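Local coordinates for inorganic pyrophosphatase (Neisseria gonorrhoeae, PDB 5TEA), which probably catalyses the magnesium-dependent hydrolysis of inorganic pyrophosphate to two phosphate ions, working as a homohexamer in the cytoplasm, at residues L16-V21 against P69-E74; I26-E31 against L95-I100; M103-D108 against F145-Y150. All coordinates share one frame; numbering follows the deposited sequence.

The three contacts share one curved, mixed sheet. Contacts 1 and 2 adjoin, with centres 10 Å apart: Thr17 and Pro18 are tied to Asn27 by probable hydrogen bonds, Thr17 O to Asn27 ND2 and Pro18 O to Asn27 N, both 2.9 Å. Contact 3 lies on the other side of the chain's centre, about 20 Å from contact 2 between centres, and is joined to it through the long strand 94-107. Contacts 1 and 3 both reach the active site: contact 1 supplies Asp73 to the calcium ion, and contact 3 carries Tyr150, a predicted substrate residue, with the side chain of Asp107 about 8 Å from the ion. Contact 2 is sheet framework, the side chain of Val28 about 13 Å from the calcium.

Contact 1: L16-V21 against P69-E74; sequences LTPGDV and PQTLDE. With CA (calcium ion), chain I.
Pro69 and Gln70 lie against the three residues Leu16, Thr17 and Pro18 in a small contact of van der Waals character. Leu16 meets the Pro69 ring through its CB, 3.7 Å from Pro69 CG, and its CD1 branch also reaches that ring carbon. Pro18 meets the Pro69-Gln70 peptide: its CG comes to 3.4 Å from Pro69 O, while its CD is 3.7 Å from Gln70 OE1. The Gln70 side chain runs across Pro18 at about a right angle. With CG anti to its own carbonyl carbon (chi1 -59°) and an extended chain beyond, Gln70 brings its amide beside the backbone of Leu16 and Thr17, OE1 lying 3.7 Å from Thr17 CA. The amide nitrogen NE2 is also near Leu16 O, but the angle is poor and its hydrogen bond goes instead to Asn13 O, which helps to orient the amide.

In the next shell, Thr17 OG1 accepts a weak hydrogen bond from Gly19 N, and Thr71 OG1 is hydrogen-bonded to Ile68 O. Farther along 69-74, Asp73 turns its OD2 to the calcium ion at 2.4 Å, a site completed by waters and by Asp77, Glu78, Asp80 and Asp112. One segment thus leads from apolar packing into the metal centre.

Leu16 follows the short helix 12-15 and packs on Asn27 and Val29 of strand 25-32, and also on Leu46 of a second subunit. Helix 167-183 also touches the contact, through Ile178 on Pro18 and Trp181 on Gln70.

Contact 2: I26-E31 against L95-I100; sequences INVVNE and LEARVI
Ile26 and Ala97 form a hydrogen-bonded antiparallel pair, with Ile26 N to Ala97 O at 2.9 Å and Ala97 N to Ile26 O at 2.8 Å. Val28 and Leu95 repeat the pattern with two more bonds, and between them Asn27 faces Glu96 as a non-hydrogen-bonded pair. The short segments run at 117° to each other, and Asn30 carries the backbone hydrogen bonding on to Gly92 and Val93.

The face bearing Ile26, Val28, Leu95 and Ala97 is close-packed. Ile26 CG1 sits between its backbone N and carbonyl carbon (chi1 65°), and CD1 meets Val99 CG2 at 3.6 Å, the side chains crossing at about a right angle. Val28 CG2 touches Ala97 CB at 3.9 Å, while Val28 CB and Leu95 CD2 are 4.0 Å apart, their side chains side by side.

The other face is polar and wetter. Asn27 and Glu96 run alongside each other; a water donates to Asn27 OD1 (2.9 Å) and weakly to Glu96 OE2, while Asn27 ND2 is held by Thr17 O.

Within this curled sheet, strand 64-67 also flanks 25-32; Ile174 of helix 167-183 packs on Ile26 and Val99. At Leu95 the sheet continues in parallel into a second subunit of the homohexamer.

Contact 3: M103-D108 against F145-Y150; sequences MKFVDD and FHFNHY
Phe105 and Phe147 meet edge-to-face, the edge of Phe147 directed at the face of Phe105, with centroids 5.7 Å apart and planes at 71°. With CG anti to the backbone N, Phe105 leaves strand 94-107 on the side of helix 137-149. There the rim of Phe105 meets the backbone too: Phe105 CE1 lies 3.3 Å from Phe147 O, an atom at the edge of the Phe105 ring and near its plane. The same CE1 is 3.7 Å from Phe147 CB.

Phe147 is covered on both faces. Over one comes the methyl of Met103, whose CE is 3.9 Å from the ring centroid, offset toward the rim on the CG and CD2 side, in a CH-pi contact. The bend of Met103 at chi3 (80°) sets that methyl, and SD lies obliquely to the same ring as a Met-aromatic contact. On the opposite face His146 CD2 rests over the ring centre, so the side chain of the preceding helical residue and the strand methionine clamp Phe147 between them.

Tyr150 comes in beside Phe105, its CE1 4.0 Å from Phe105 CZ, which lies near the plane of the tyrosine ring at its edge. Beyond it the Asp107 carboxylate stands almost perpendicular to the Tyr150 ring (87°), with Asp107 OD2 2.9 Å from Tyr150 OH. The tyrosine also makes a cation-pi contact with Lys61.

Tyr150 is a predicted substrate-binding residue, and the Asp107 side chain touches that of Asp112, a ligand of the calcium ion. The contact thus passes from apolar packing round Phe147 to polar groups at Asp107 and Tyr150, whose carboxylate and phenol oxygens lie close together near the metal site, consistent with the predicted role of Tyr150 in binding substrate.

Contact 1: L16-V21 against P69-E74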
ATOM      1  N   LEU B  16      -0.287  25.227  20.616  1.00 40.71           N
ATOM      2  CA  LEU B  16       0.707  25.585  19.620  1.00 37.50           C
ATOM      3  C   LEU B  16       0.526  27.031  19.197  1.00 36.98           C
ATOM      4  O   LEU B  16      -0.604  27.503  19.024  1.00 37.96           O
ATOM      5  CB  LEU B  16       0.598  24.698  18.377  1.00 43.95           C
ATOM      6  CG  LEU B  16       1.287  23.341  18.351  1.00 43.43           C
ATOM      7  CD1 LEU B  16       0.901  22.584  17.071  1.00 34.08           C
ATOM      8  CD2 LEU B  16       2.783  23.530  18.454  1.00 40.43           C
ATOM      9  N   THR B  17       1.634  27.715  19.011  1.00 35.84           N
ATOM     10  CA  THR B  17       1.686  29.017  18.375  1.00 34.92           C
ATOM     11  C   THR B  17       2.116  28.855  16.928  1.00 33.56           C
ATOM     12  O   THR B  17       2.479  27.756  16.495  1.00 29.97           O
ATOM     13  CB  THR B  17       2.663  29.919  19.125  1.00 40.94           C
ATOM     14  OG1 THR B  17       3.992  29.421  18.940  1.00 41.30           O
ATOM     15  CG2 THR B  17       2.321  29.954  20.602  1.00 41.07           C
ATOM     16  N   PRO B  18       2.085  29.930  16.127  1.00 30.31           N
ATOM     17  CA  PRO B  18       2.605  29.812  14.756  1.00 27.42           C
ATOM     18  C   PRO B  18       4.084  29.491  14.697  1.00 26.20           C
ATOM     19  O   PRO B  18       4.554  29.029  13.654  1.00 28.53           O
ATOM     20  CB  PRO B  18       2.308  31.186  14.138  1.00 27.37           C
ATOM     21  CG  PRO B  18       1.171  31.709  14.934  1.00 30.28           C
ATOM     22  CD  PRO B  18       1.420  31.231  16.336  1.00 36.12           C
ATOM     23  N   GLY B  19       4.843  29.753  15.761  1.00 27.77           N
ATOM     24  CA  GLY B  19       6.270  29.468  15.722  1.00 32.70           C
ATOM     25  C   GLY B  19       7.118  30.644  15.262  1.00 29.39           C
ATOM     26  O   GLY B  19       6.721  31.806  15.408  1.00 28.75           O
ATOM     27  N   ASP B  20       8.287  30.352  14.686  1.00 27.49           N
ATOM     28  CA  ASP B  20       9.301  31.371  14.380  1.00 30.76           C
ATOM     29  C   ASP B  20       9.094  31.871  12.951  1.00 30.74           C
ATOM     30  O   ASP B  20       9.822  31.516  12.023  1.00 25.05           O
ATOM     31  CB  ASP B  20      10.706  30.799  14.577  1.00 32.96           C
ATOM     32  CG  ASP B  20      11.809  31.837  14.375  1.00 34.60           C
ATOM     33  OD1 ASP B  20      11.508  33.011  14.093  1.00 32.36           O
ATOM     34  OD2 ASP B  20      12.994  31.466  14.494  1.00 42.06           O
ATOM     35  N   VAL B  21       8.086  32.735  12.782  1.00 29.39           N
ATOM     36  CA  VAL B  21       7.719  33.193  11.442  1.00 28.85           C
ATOM     37  C   VAL B  21       8.889  33.914  10.787  1.00 20.87           C
ATOM     38  O   VAL B  21       9.244  33.637   9.635  1.00 21.17           O
ATOM     39  CB  VAL B  21       6.468  34.087  11.500  1.00 27.40           C
ATOM     40  CG1 VAL B  21       6.078  34.530  10.094  1.00 22.50           C
ATOM     41  CG2 VAL B  21       5.330  33.344  12.181  1.00 23.60           C
ATOM     42  N   PRO B  69      -1.436  26.895  13.212  1.00 18.20           N
ATOM     43  CA  PRO B  69      -2.263  27.272  14.369  1.00 27.40           C
ATOM     44  C   PRO B  69      -2.248  28.778  14.600  1.00 25.11           C
ATOM     45  O   PRO B  69      -1.262  29.459  14.318  1.00 23.94           O
ATOM     46  CB  PRO B  69      -1.608  26.531  15.548  1.00 26.07           C
ATOM     47  CG  PRO B  69      -0.594  25.613  14.966  1.00 27.05           C
ATOM     48  CD  PRO B  69      -0.270  26.073  13.579  1.00 21.65           C
ATOM     49  N   GLN B  70      -3.373  29.287  15.114  1.00 23.34           N
ATOM     50  CA  GLN B  70      -3.506  30.683  15.545  1.00 25.33           C
ATOM     51  C   GLN B  70      -3.304  31.657  14.387  1.00 25.50           C
ATOM     52  O   GLN B  70      -2.681  32.706  14.536  1.00 26.31           O
ATOM     53  CB  GLN B  70      -2.560  31.007  16.703  1.00 25.64           C
ATOM     54  CG  GLN B  70      -2.793  30.136  17.921  1.00 30.81           C
ATOM     55  CD  GLN B  70      -2.006  30.598  19.130  1.00 38.19           C
ATOM     56  OE1 GLN B  70      -1.095  31.421  19.022  1.00 45.50           O
ATOM     57  NE2 GLN B  70      -2.357  30.071  20.294  1.00 40.32           N
ATOM     58  N   THR B  71      -3.866  31.313  13.228  1.00 24.99           N
ATOM     59  CA  THR B  71      -3.894  32.186  12.066  1.00 25.56           C
ATOM     60  C   THR B  71      -5.306  32.180  11.488  1.00 32.34           C
ATOM     61  O   THR B  71      -6.071  31.235  11.693  1.00 32.28           O
ATOM     62  CB  THR B  71      -2.888  31.748  10.990  1.00 23.45           C
ATOM     63  OG1 THR B  71      -3.201  30.425  10.550  1.00 22.00           O
ATOM     64  CG2 THR B  71      -1.437  31.760  11.532  1.00 22.32           C
ATOM     65  N   LEU B  72      -5.646  33.247  10.762  1.00 29.73           N
ATOM     66  CA  LEU B  72      -6.947  33.358  10.107  1.00 30.44           C
ATOM     67  C   LEU B  72      -6.796  33.956   8.715  1.00 37.75           C
ATOM     68  O   LEU B  72      -6.163  35.003   8.557  1.00 31.54           O
ATOM     69  CB  LEU B  72      -7.909  34.239  10.914  1.00 35.13           C
ATOM     70  CG  LEU B  72      -8.507  33.727  12.223  1.00 40.34           C
ATOM     71  CD1 LEU B  72      -9.554  34.712  12.718  1.00 45.37           C
ATOM     72  CD2 LEU B  72      -9.106  32.340  12.034  1.00 43.59           C
ATOM     73  N   ASP B  73      -7.408  33.311   7.723  1.00 30.56           N
ATOM     74  CA  ASP B  73      -7.703  33.963   6.449  1.00 39.72           C
ATOM     75  C   ASP B  73      -8.665  35.129   6.655  1.00 51.96           C
ATOM     76  O   ASP B  73      -9.330  35.242   7.686  1.00 53.58           O
ATOM     77  CB  ASP B  73      -8.350  32.985   5.474  1.00 51.52           C
ATOM     78  CG  ASP B  73      -7.358  32.321   4.546  1.00 53.53           C
ATOM     79  OD1 ASP B  73      -6.202  32.779   4.436  1.00 49.68           O
ATOM     80  OD2 ASP B  73      -7.767  31.336   3.901  1.00 54.30           O
ATOM     81  N   GLU B  74      -8.765  35.981   5.626  1.00 56.00           N
ATOM     82  CA  GLU B  74      -9.618  37.167   5.702  1.00 61.95           C
ATOM     83  C   GLU B  74     -11.092  36.820   5.883  1.00 53.63           C
ATOM     84  O   GLU B  74     -11.870  37.680   6.314  1.00 54.56           O
ATOM     85  CB  GLU B  74      -9.435  38.034   4.450  1.00 62.81           C
TER
HETATM   86 CA    CA I 201      -7.778  28.986   4.006  1.00 39.55          CA
HETATM   87  O   HOH W   1      -5.557  29.812   3.622  1.00 22.58           O
HETATM   88  O   HOH W   2      -8.652  27.294   3.399  1.00 20.10           O

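Contact 2: I26-E31 against L95-I100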
ATOM      1  N   ILE B  26       8.045  27.363  11.084  1.00 16.05           N
ATOM      2  CA  ILE B  26       6.740  27.547  11.708  1.00 21.47           C
ATOM      3  C   ILE B  26       6.192  26.197  12.161  1.00 21.38           C
ATOM      4  O   ILE B  26       6.699  25.140  11.788  1.00 17.72           O
ATOM      5  CB  ILE B  26       5.746  28.226  10.756  1.00 21.65           C
ATOM      6  CG1 ILE B  26       5.465  27.296   9.566  1.00 16.88           C
ATOM      7  CG2 ILE B  26       6.280  29.611  10.350  1.00 23.24           C
ATOM      8  CD1 ILE B  26       4.457  27.834   8.587  1.00 19.48           C
ATOM      9  N   ASN B  27       5.102  26.248  12.934  1.00 17.29           N
ATOM     10  CA  ASN B  27       4.415  25.036  13.370  1.00 18.45           C
ATOM     11  C   ASN B  27       3.264  24.750  12.417  1.00 19.81           C
ATOM     12  O   ASN B  27       2.496  25.656  12.078  1.00 20.33           O
ATOM     13  CB  ASN B  27       3.905  25.177  14.811  1.00 18.75           C
ATOM     14  CG  ASN B  27       5.037  25.329  15.818  1.00 24.08           C
ATOM     15  OD1 ASN B  27       6.086  24.715  15.670  1.00 25.93           O
ATOM     16  ND2 ASN B  27       4.835  26.165  16.827  1.00 22.74           N
ATOM     17  N   VAL B  28       3.150  23.495  11.989  1.00 15.32           N
ATOM     18  CA  VAL B  28       2.125  23.060  11.043  1.00 14.97           C
ATOM     19  C   VAL B  28       1.440  21.829  11.613  1.00 18.89           C
ATOM     20  O   VAL B  28       2.101  20.944  12.166  1.00 19.05           O
ATOM     21  CB  VAL B  28       2.736  22.761   9.651  1.00 16.19           C
ATOM     22  CG1 VAL B  28       1.724  22.069   8.742  1.00 20.27           C
ATOM     23  CG2 VAL B  28       3.195  24.073   9.022  1.00 17.58           C
ATOM     24  N   VAL B  29       0.112  21.793  11.524  1.00 20.01           N
ATOM     25  CA  VAL B  29      -0.673  20.620  11.890  1.00 17.17           C
ATOM     26  C   VAL B  29      -1.179  19.972  10.605  1.00 22.61           C
ATOM     27  O   VAL B  29      -1.813  20.638   9.778  1.00 19.44           O
ATOM     28  CB  VAL B  29      -1.834  20.999  12.832  1.00 20.86           C
ATOM     29  CG1 VAL B  29      -2.778  19.812  13.044  1.00 18.28           C
ATOM     30  CG2 VAL B  29      -1.287  21.488  14.172  1.00 22.16           C
ATOM     31  N   ASN B  30      -0.896  18.675  10.423  1.00 18.80           N
ATOM     32  CA  ASN B  30      -1.278  17.993   9.190  1.00 17.06           C
ATOM     33  C   ASN B  30      -2.715  17.501   9.280  1.00 18.45           C
ATOM     34  O   ASN B  30      -3.106  16.868  10.275  1.00 20.87           O
ATOM     35  CB  ASN B  30      -0.355  16.810   8.885  1.00 16.83           C
ATOM     36  CG  ASN B  30      -0.541  16.283   7.465  1.00 18.59           C
ATOM     37  OD1 ASN B  30      -0.364  17.019   6.495  1.00 18.27           O
ATOM     38  ND2 ASN B  30      -0.898  15.007   7.338  1.00 16.75           N
ATOM     39  N   GLU B  31      -3.501  17.779   8.239  1.00 15.85           N
ATOM     40  CA  GLU B  31      -4.879  17.275   8.175  1.00 16.83           C
ATOM     41  C   GLU B  31      -5.073  16.136   7.186  1.00 15.05           C
ATOM     42  O   GLU B  31      -5.824  15.203   7.477  1.00 16.79           O
ATOM     43  CB  GLU B  31      -5.855  18.402   7.809  1.00 20.88           C
ATOM     44  CG  GLU B  31      -5.910  19.542   8.815  1.00 20.84           C
ATOM     45  CD  GLU B  31      -6.437  20.823   8.203  1.00 22.41           C
ATOM     46  OE1 GLU B  31      -7.480  21.313   8.668  1.00 21.36           O
ATOM     47  OE2 GLU B  31      -5.798  21.347   7.260  1.00 19.76           O
ATOM     48  N   LEU B  95       4.302  19.444  13.301  1.00 19.29           N
ATOM     49  CA  LEU B  95       5.741  19.465  13.060  1.00 22.09           C
ATOM     50  C   LEU B  95       6.223  20.902  12.912  1.00 19.83           C
ATOM     51  O   LEU B  95       5.463  21.805  12.554  1.00 17.44           O
ATOM     52  CB  LEU B  95       6.113  18.675  11.804  1.00 17.77           C
ATOM     53  CG  LEU B  95       5.738  19.316  10.450  1.00 18.68           C
ATOM     54  CD1 LEU B  95       6.623  18.736   9.354  1.00 21.88           C
ATOM     55  CD2 LEU B  95       4.268  19.074  10.108  1.00 21.29           C
ATOM     56  N   GLU B  96       7.509  21.090  13.176  1.00 20.17           N
ATOM     57  CA  GLU B  96       8.197  22.298  12.753  1.00 17.28           C
ATOM     58  C   GLU B  96       8.526  22.165  11.276  1.00 17.60           C
ATOM     59  O   GLU B  96       9.085  21.147  10.840  1.00 16.88           O
ATOM     60  CB  GLU B  96       9.466  22.502  13.587  1.00 14.75           C
ATOM     61  CG  GLU B  96       9.133  22.689  15.053  1.00 20.03           C
ATOM     62  CD  GLU B  96      10.333  23.109  15.890  1.00 33.24           C
ATOM     63  OE1 GLU B  96      11.426  23.263  15.315  1.00 31.81           O
ATOM     64  OE2 GLU B  96      10.174  23.274  17.119  1.00 33.21           O
ATOM     65  N   ALA B  97       8.164  23.183  10.500  1.00 14.44           N
ATOM     66  CA  ALA B  97       8.292  23.123   9.052  1.00 16.10           C
ATOM     67  C   ALA B  97       8.954  24.386   8.528  1.00 17.16           C
ATOM     68  O   ALA B  97       8.718  25.479   9.045  1.00 19.06           O
ATOM     69  CB  ALA B  97       6.924  22.940   8.384  1.00 16.69           C
ATOM     70  N   ARG B  98       9.757  24.236   7.483  1.00 14.87           N
ATOM     71  CA  ARG B  98      10.378  25.393   6.849  1.00 22.30           C
ATOM     72  C   ARG B  98       9.434  25.950   5.792  1.00 20.95           C
ATOM     73  O   ARG B  98       8.899  25.192   4.977  1.00 16.08           O
ATOM     74  CB  ARG B  98      11.726  25.023   6.221  1.00 19.98           C
ATOM     75  CG  ARG B  98      12.248  26.059   5.222  1.00 18.77           C
ATOM     76  CD  ARG B  98      13.598  25.661   4.625  1.00 30.19           C
ATOM     77  NE  ARG B  98      14.691  25.849   5.573  1.00 33.45           N
ATOM     78  CZ  ARG B  98      15.332  26.998   5.782  1.00 33.78           C
ATOM     79  NH1 ARG B  98      15.008  28.094   5.106  1.00 30.57           N
ATOM     80  NH2 ARG B  98      16.309  27.048   6.673  1.00 42.23           N
ATOM     81  N   VAL B  99       9.229  27.269   5.821  1.00 16.54           N
ATOM     82  CA  VAL B  99       8.452  27.989   4.808  1.00 17.36           C
ATOM     83  C   VAL B  99       9.323  28.163   3.565  1.00 16.93           C
ATOM     84  O   VAL B  99      10.390  28.786   3.639  1.00 18.05           O
ATOM     85  CB  VAL B  99       8.013  29.361   5.340  1.00 14.57           C
ATOM     86  CG1 VAL B  99       7.305  30.183   4.240  1.00 14.82           C
ATOM     87  CG2 VAL B  99       7.155  29.229   6.582  1.00 17.90           C
ATOM     88  N   ILE B 100       8.882  27.643   2.420  1.00 13.97           N
ATOM     89  CA  ILE B 100       9.657  27.808   1.190  1.00 16.49           C
ATOM     90  C   ILE B 100       8.947  28.619   0.115  1.00 18.67           C
ATOM     91  O   ILE B 100       9.585  28.944  -0.902  1.00 16.69           O
ATOM     92  CB  ILE B 100      10.138  26.459   0.595  1.00 16.06           C
ATOM     93  CG1 ILE B 100       8.965  25.628   0.057  1.00 19.12           C
ATOM     94  CG2 ILE B 100      11.027  25.687   1.593  1.00 18.35           C
ATOM     95  CD1 ILE B 100       9.408  24.431  -0.781  1.00 22.38           C
TER
HETATM   96  O   HOH W   3       6.929  23.176  17.949  1.00 40.92           O

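Contact 3: M103-D108 against F145-Y150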
ATOM      1  N   MET B 103       1.542  29.663  -2.451  1.00 15.16           N
ATOM      2  CA  MET B 103       0.655  29.580  -3.600  1.00 13.45           C
ATOM      3  C   MET B 103      -0.448  30.613  -3.393  1.00 15.39           C
ATOM      4  O   MET B 103      -1.316  30.420  -2.540  1.00 17.36           O
ATOM      5  CB  MET B 103       0.082  28.167  -3.736  1.00 15.82           C
ATOM      6  CG  MET B 103      -0.683  27.970  -5.020  1.00 17.93           C
ATOM      7  SD  MET B 103      -1.403  26.318  -5.121  1.00 21.04           S
ATOM      8  CE  MET B 103      -2.847  26.528  -4.089  1.00 19.21           C
ATOM      9  N   LYS B 104      -0.390  31.734  -4.135  1.00 14.77           N
ATOM     10  CA  LYS B 104      -1.460  32.719  -4.069  1.00 15.71           C
ATOM     11  C   LYS B 104      -2.680  32.184  -4.805  1.00 18.81           C
ATOM     12  O   LYS B 104      -2.589  31.807  -5.978  1.00 23.21           O
ATOM     13  CB  LYS B 104      -1.023  34.049  -4.685  1.00 16.59           C
ATOM     14  CG  LYS B 104       0.118  34.708  -3.928  1.00 30.44           C
ATOM     15  CD  LYS B 104      -0.335  35.212  -2.569  1.00 33.48           C
ATOM     16  CE  LYS B 104      -1.254  36.420  -2.713  1.00 31.17           C
ATOM     17  NZ  LYS B 104      -1.609  37.061  -1.416  1.00 30.27           N
ATOM     18  N   PHE B 105      -3.826  32.175  -4.130  1.00 17.57           N
ATOM     19  CA  PHE B 105      -4.942  31.366  -4.606  1.00 19.00           C
ATOM     20  C   PHE B 105      -6.248  32.059  -4.267  1.00 20.77           C
ATOM     21  O   PHE B 105      -6.410  32.613  -3.177  1.00 21.07           O
ATOM     22  CB  PHE B 105      -4.882  29.973  -3.978  1.00 20.94           C
ATOM     23  CG  PHE B 105      -5.904  29.004  -4.506  1.00 17.80           C
ATOM     24  CD1 PHE B 105      -5.890  28.605  -5.833  1.00 17.53           C
ATOM     25  CD2 PHE B 105      -6.841  28.453  -3.652  1.00 19.41           C
ATOM     26  CE1 PHE B 105      -6.840  27.693  -6.311  1.00 21.25           C
ATOM     27  CE2 PHE B 105      -7.785  27.525  -4.108  1.00 21.04           C
ATOM     28  CZ  PHE B 105      -7.779  27.147  -5.440  1.00 20.82           C
ATOM     29  N   VAL B 106      -7.180  32.010  -5.209  1.00 20.13           N
ATOM     30  CA  VAL B 106      -8.508  32.565  -5.026  1.00 19.45           C
ATOM     31  C   VAL B 106      -9.492  31.419  -5.165  1.00 23.70           C
ATOM     32  O   VAL B 106      -9.427  30.651  -6.133  1.00 23.85           O
ATOM     33  CB  VAL B 106      -8.797  33.689  -6.037  1.00 22.06           C
ATOM     34  CG1 VAL B 106     -10.242  34.157  -5.911  1.00 25.35           C
ATOM     35  CG2 VAL B 106      -7.825  34.854  -5.793  1.00 21.25           C
ATOM     36  N   ASP B 107     -10.374  31.291  -4.183  1.00 19.58           N
ATOM     37  CA  ASP B 107     -11.333  30.191  -4.096  1.00 21.22           C
ATOM     38  C   ASP B 107     -12.675  30.827  -3.789  1.00 23.44           C
ATOM     39  O   ASP B 107     -12.838  31.443  -2.729  1.00 21.70           O
ATOM     40  CB  ASP B 107     -10.919  29.206  -2.997  1.00 27.93           C
ATOM     41  CG  ASP B 107     -11.754  27.933  -2.977  1.00 33.43           C
ATOM     42  OD1 ASP B 107     -12.860  27.902  -3.545  1.00 29.59           O
ATOM     43  OD2 ASP B 107     -11.290  26.947  -2.364  1.00 38.63           O
ATOM     44  N   ASP B 108     -13.616  30.720  -4.730  1.00 21.78           N
ATOM     45  CA  ASP B 108     -14.994  31.179  -4.533  1.00 23.24           C
ATOM     46  C   ASP B 108     -15.065  32.668  -4.192  1.00 24.23           C
ATOM     47  O   ASP B 108     -15.894  33.105  -3.386  1.00 25.41           O
ATOM     48  CB  ASP B 108     -15.709  30.334  -3.469  1.00 24.83           C
ATOM     49  CG  ASP B 108     -17.222  30.469  -3.536  1.00 31.02           C
ATOM     50  OD1 ASP B 108     -17.781  30.576  -4.661  1.00 25.58           O
ATOM     51  OD2 ASP B 108     -17.864  30.456  -2.463  1.00 26.00           O
ATOM     52  N   PHE B 145      -2.150  22.707 -11.385  1.00 17.79           N
ATOM     53  CA  PHE B 145      -3.279  22.127 -12.107  1.00 21.83           C
ATOM     54  C   PHE B 145      -4.328  21.602 -11.141  1.00 17.17           C
ATOM     55  O   PHE B 145      -5.537  21.807 -11.347  1.00 21.68           O
ATOM     56  CB  PHE B 145      -2.816  21.009 -13.044  1.00 19.69           C
ATOM     57  CG  PHE B 145      -3.939  20.433 -13.890  1.00 21.06           C
ATOM     58  CD1 PHE B 145      -4.805  19.478 -13.366  1.00 19.44           C
ATOM     59  CD2 PHE B 145      -4.136  20.865 -15.196  1.00 22.48           C
ATOM     60  CE1 PHE B 145      -5.843  18.972 -14.126  1.00 20.18           C
ATOM     61  CE2 PHE B 145      -5.175  20.351 -15.972  1.00 21.82           C
ATOM     62  CZ  PHE B 145      -6.024  19.400 -15.432  1.00 23.39           C
ATOM     63  N   HIS B 146      -3.884  20.900 -10.096  1.00 15.11           N
ATOM     64  CA  HIS B 146      -4.803  20.360  -9.104  1.00 19.79           C
ATOM     65  C   HIS B 146      -5.712  21.448  -8.558  1.00 20.42           C
ATOM     66  O   HIS B 146      -6.939  21.312  -8.560  1.00 19.00           O
ATOM     67  CB  HIS B 146      -4.035  19.684  -7.955  1.00 15.58           C
ATOM     68  CG  HIS B 146      -4.926  19.239  -6.835  1.00 15.80           C
ATOM     69  ND1 HIS B 146      -5.646  18.062  -6.876  1.00 18.58           N
ATOM     70  CD2 HIS B 146      -5.275  19.850  -5.680  1.00 16.24           C
ATOM     71  CE1 HIS B 146      -6.369  17.953  -5.773  1.00 21.75           C
ATOM     72  NE2 HIS B 146      -6.173  19.034  -5.039  1.00 19.49           N
ATOM     73  N   PHE B 147      -5.125  22.530  -8.057  1.00 17.19           N
ATOM     74  CA  PHE B 147      -5.954  23.519  -7.387  1.00 19.85           C
ATOM     75  C   PHE B 147      -6.752  24.371  -8.360  1.00 18.12           C
ATOM     76  O   PHE B 147      -7.760  24.948  -7.952  1.00 19.22           O
ATOM     77  CB  PHE B 147      -5.085  24.388  -6.455  1.00 17.05           C
ATOM     78  CG  PHE B 147      -4.748  23.682  -5.175  1.00 16.17           C
ATOM     79  CD1 PHE B 147      -5.706  23.541  -4.180  1.00 21.00           C
ATOM     80  CD2 PHE B 147      -3.500  23.085  -4.996  1.00 14.17           C
ATOM     81  CE1 PHE B 147      -5.434  22.834  -3.002  1.00 22.60           C
ATOM     82  CE2 PHE B 147      -3.223  22.366  -3.819  1.00 16.48           C
ATOM     83  CZ  PHE B 147      -4.179  22.261  -2.821  1.00 23.09           C
ATOM     84  N   ASN B 148      -6.334  24.453  -9.628  1.00 16.84           N
ATOM     85  CA  ASN B 148      -7.128  25.131 -10.650  1.00 17.06           C
ATOM     86  C   ASN B 148      -8.344  24.318 -11.082  1.00 18.62           C
ATOM     87  O   ASN B 148      -9.289  24.886 -11.645  1.00 20.15           O
ATOM     88  CB  ASN B 148      -6.267  25.417 -11.892  1.00 17.15           C
ATOM     89  CG  ASN B 148      -5.434  26.680 -11.744  1.00 25.73           C
ATOM     90  OD1 ASN B 148      -5.750  27.537 -10.924  1.00 23.73           O
ATOM     91  ND2 ASN B 148      -4.391  26.816 -12.566  1.00 18.85           N
ATOM     92  N   HIS B 149      -8.357  23.015 -10.813  1.00 18.18           N
ATOM     93  CA  HIS B 149      -9.381  22.155 -11.390  1.00 19.67           C
ATOM     94  C   HIS B 149     -10.119  21.245 -10.409  1.00 25.79           C
ATOM     95  O   HIS B 149     -11.020  20.510 -10.841  1.00 21.81           O
ATOM     96  CB  HIS B 149      -8.743  21.291 -12.484  1.00 20.40           C
ATOM     97  CG  HIS B 149      -8.301  22.075 -13.678  1.00 24.52           C
ATOM     98  ND1 HIS B 149      -9.180  22.488 -14.655  1.00 27.93           N
ATOM     99  CD2 HIS B 149      -7.085  22.552 -14.037  1.00 24.92           C
ATOM    100  CE1 HIS B 149      -8.520  23.167 -15.578  1.00 29.12           C
ATOM    101  NE2 HIS B 149      -7.247  23.223 -15.227  1.00 27.60           N
ATOM    102  N   TYR B 150      -9.787  21.263  -9.116  1.00 19.56           N
ATOM    103  CA  TYR B 150     -10.291  20.193  -8.255  1.00 20.50           C
ATOM    104  C   TYR B 150     -11.782  20.298  -7.959  1.00 22.65           C
ATOM    105  O   TYR B 150     -12.375  19.309  -7.508  1.00 24.06           O
ATOM    106  CB  TYR B 150      -9.498  20.130  -6.945  1.00 23.43           C
ATOM    107  CG  TYR B 150      -9.793  21.237  -5.960  1.00 28.68           C
ATOM    108  CD1 TYR B 150      -9.344  22.533  -6.185  1.00 28.31           C
ATOM    109  CD2 TYR B 150     -10.503  20.978  -4.794  1.00 32.55           C
ATOM    110  CE1 TYR B 150      -9.600  23.545  -5.268  1.00 29.67           C
ATOM    111  CE2 TYR B 150     -10.764  21.976  -3.876  1.00 40.60           C
ATOM    112  CZ  TYR B 150     -10.308  23.258  -4.116  1.00 43.19           C
ATOM    113  OH  TYR B 150     -10.569  24.254  -3.205  1.00 55.74           O
TER